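Local coordinates for NAD-dependent epimerase/dehydratase (PDB 3GPI), which is of unknown function but probably binds a dinucleotide cofactor in a Rossmann-type domain, at residues L223-A228 against I233-G238. Residues are numbered along the deposited sequence; the frame is centred on the assembly and turned at random.
Sequences LLRWLA and IAYPAG
The guanidinium of R225 grips the backbone carbonyl of G238 end-on, with both terminal nitrogens on one oxygen. NH1 lies 2.8 Å from G238 O, almost in line with the C=O bond, whereas NH2 reaches G238 O at 3.0 Å from well above the carbonyl plane. The oxygen itself sits close to the guanidinium plane, and because it is shared both bonds are bent. A water that accepts a hydrogen bond from G238 N also receives a weak one from R225 NH1.

Along the way to G238, the extended R225 side chain crosses the Y235 ring at about a right angle. Its CG makes an off-centre CH-pi contact, 4.1 Å from the Y235 ring centroid, and one guanidinium face lies over CE1 with the two planes tilted 40° apart. Y235 CG stands between its own backbone N and carbonyl carbon (chi1 55°), turning the ring back to the helix, where A228 CB meets Y235 CE2 at 3.8 Å. Nearer the turn, I233 N donates to A228 O (3.0 Å), and the CB atoms of A228 and I233 touch. Farther out, the phenol OH is hydrogen-bonded to OD1 of D229, the next residue of helix 220-230.

Replacing R225 with an alanine removes both donors to G238 O and the CH-pi and guanidinium contacts on Y235, though A228 CB stays, and the loop near G238 would probably be less firmly held. In this surface contact the loop leaves the helix end and swings outward, with R225 spanning the distance; charge-dipole attraction between the cationic guanidinium and the carbonyl nearly in line with NH1 probably adds to the two bent bonds.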
loop_
_atom_site.group_PDB
_atom_site.type_symbol
_atom_site.label_atom_id
_atom_site.label_comp_id
_atom_site.label_asym_id
_atom_site.label_seq_id
_atom_site.Cartn_x
_atom_site.Cartn_y
_atom_site.Cartn_z
ATOM N N LEU A 223 -17.451 -3.378 10.862
ATOM C CA LEU A 223 -16.209 -4.125 10.983
ATOM C C LEU A 223 -15.891 -4.377 12.456
ATOM O O LEU A 223 -15.558 -5.498 12.821
ATOM C CB LEU A 223 -15.075 -3.331 10.315
ATOM C CG LEU A 223 -13.708 -3.984 10.452
ATOM C CD1 LEU A 223 -13.654 -5.408 9.841
ATOM C CD2 LEU A 223 -12.635 -3.139 9.810
ATOM N N LEU A 224 -16.035 -3.348 13.282
ATOM C CA LEU A 224 -15.740 -3.480 14.716
ATOM C C LEU A 224 -16.668 -4.491 15.371
ATOM O O LEU A 224 -16.186 -5.304 16.135
ATOM C CB LEU A 224 -15.797 -2.121 15.395
ATOM C CG LEU A 224 -14.680 -1.167 15.049
ATOM C CD1 LEU A 224 -15.094 0.254 15.475
ATOM C CD2 LEU A 224 -13.348 -1.612 15.693
ATOM N N ARG A 225 -17.960 -4.477 15.025
ATOM C CA ARG A 225 -18.868 -5.464 15.612
ATOM C C ARG A 225 -18.549 -6.868 15.140
ATOM O O ARG A 225 -18.637 -7.790 15.928
ATOM C CB ARG A 225 -20.311 -5.110 15.294
ATOM C CG ARG A 225 -20.827 -3.939 16.104
ATOM C CD ARG A 225 -22.231 -3.654 15.701
ATOM N NE ARG A 225 -22.825 -2.662 16.573
ATOM C CZ ARG A 225 -24.131 -2.620 16.816
ATOM N NH1 ARG A 225 -24.945 -3.543 16.296
ATOM N NH2 ARG A 225 -24.598 -1.660 17.604
ATOM N N TRP A 226 -18.186 -7.033 13.858
ATOM C CA TRP A 226 -17.866 -8.373 13.330
ATOM C C TRP A 226 -16.627 -8.890 14.084
ATOM O O TRP A 226 -16.557 -10.070 14.516
ATOM C CB TRP A 226 -17.595 -8.223 11.804
ATOM C CG TRP A 226 -17.391 -9.564 11.088
ATOM C CD1 TRP A 226 -18.356 -10.291 10.441
ATOM C CD2 TRP A 226 -16.174 -10.285 10.934
ATOM N NE1 TRP A 226 -17.811 -11.421 9.906
ATOM C CE2 TRP A 226 -16.471 -11.446 10.187
ATOM C CE3 TRP A 226 -14.853 -10.057 11.327
ATOM C CZ2 TRP A 226 -15.492 -12.392 9.841
ATOM C CZ3 TRP A 226 -13.868 -10.990 10.977
ATOM C CH2 TRP A 226 -14.208 -12.161 10.253
ATOM N N LEU A 227 -15.626 -8.024 14.241
ATOM C CA LEU A 227 -14.419 -8.392 14.954
ATOM C C LEU A 227 -14.664 -8.667 16.451
ATOM O O LEU A 227 -14.043 -9.560 17.046
ATOM C CB LEU A 227 -13.374 -7.310 14.783
ATOM C CG LEU A 227 -12.725 -7.260 13.387
ATOM C CD1 LEU A 227 -11.876 -6.040 13.234
ATOM C CD2 LEU A 227 -11.931 -8.557 13.081
ATOM N N ALA A 228 -15.582 -7.901 17.027
ATOM C CA ALA A 228 -15.938 -8.076 18.433
ATOM C C ALA A 228 -16.653 -9.423 18.584
ATOM O O ALA A 228 -16.320 -10.182 19.507
ATOM C CB ALA A 228 -16.827 -6.933 18.890
ATOM N N ILE A 233 -16.395 -10.369 22.526
ATOM C CA ILE A 233 -16.427 -9.036 23.131
ATOM C C ILE A 233 -17.853 -8.553 23.213
ATOM O O ILE A 233 -18.571 -8.501 22.230
ATOM C CB ILE A 233 -15.594 -8.030 22.277
ATOM C CG1 ILE A 233 -14.145 -8.523 22.111
ATOM C CG2 ILE A 233 -15.705 -6.640 22.868
ATOM C CD1 ILE A 233 -13.361 -8.708 23.393
ATOM N N ALA A 234 -18.285 -8.199 24.419
ATOM C CA ALA A 234 -19.645 -7.741 24.627
ATOM C C ALA A 234 -19.862 -6.309 24.226
ATOM O O ALA A 234 -19.014 -5.445 24.474
ATOM C CB ALA A 234 -20.033 -7.934 26.107
ATOM N N TYR A 235 -21.017 -6.025 23.624
ATOM C CA TYR A 235 -21.436 -4.633 23.400
ATOM C C TYR A 235 -22.968 -4.665 23.348
ATOM O O TYR A 235 -23.558 -5.757 23.200
ATOM C CB TYR A 235 -20.828 -4.045 22.094
ATOM C CG TYR A 235 -21.142 -4.880 20.864
ATOM C CD1 TYR A 235 -22.311 -4.652 20.112
ATOM C CD2 TYR A 235 -20.303 -5.938 20.475
ATOM C CE1 TYR A 235 -22.620 -5.424 19.022
ATOM C CE2 TYR A 235 -20.611 -6.725 19.369
ATOM C CZ TYR A 235 -21.780 -6.451 18.634
ATOM O OH TYR A 235 -22.144 -7.198 17.547
ATOM N N PRO A 236 -23.600 -3.499 23.434
ATOM C CA PRO A 236 -25.085 -3.509 23.472
ATOM C C PRO A 236 -25.651 -3.762 22.090
ATOM O O PRO A 236 -25.210 -3.170 21.084
ATOM C CB PRO A 236 -25.459 -2.131 23.985
ATOM C CG PRO A 236 -24.187 -1.363 24.136
ATOM C CD PRO A 236 -23.012 -2.190 23.779
ATOM N N ALA A 237 -26.634 -4.659 22.048
ATOM C CA ALA A 237 -27.373 -4.894 20.794
ATOM C C ALA A 237 -28.085 -3.620 20.382
ATOM O O ALA A 237 -28.448 -2.808 21.219
ATOM C CB ALA A 237 -28.363 -6.016 20.968
ATOM N N GLY A 238 -28.301 -3.435 19.081
ATOM C CA GLY A 238 -28.992 -2.258 18.627
ATOM C C GLY A 238 -28.400 -1.757 17.330
ATOM O O GLY A 238 -27.399 -2.276 16.829
HETATM O O HOH W 1 -27.382 -5.473 17.333
#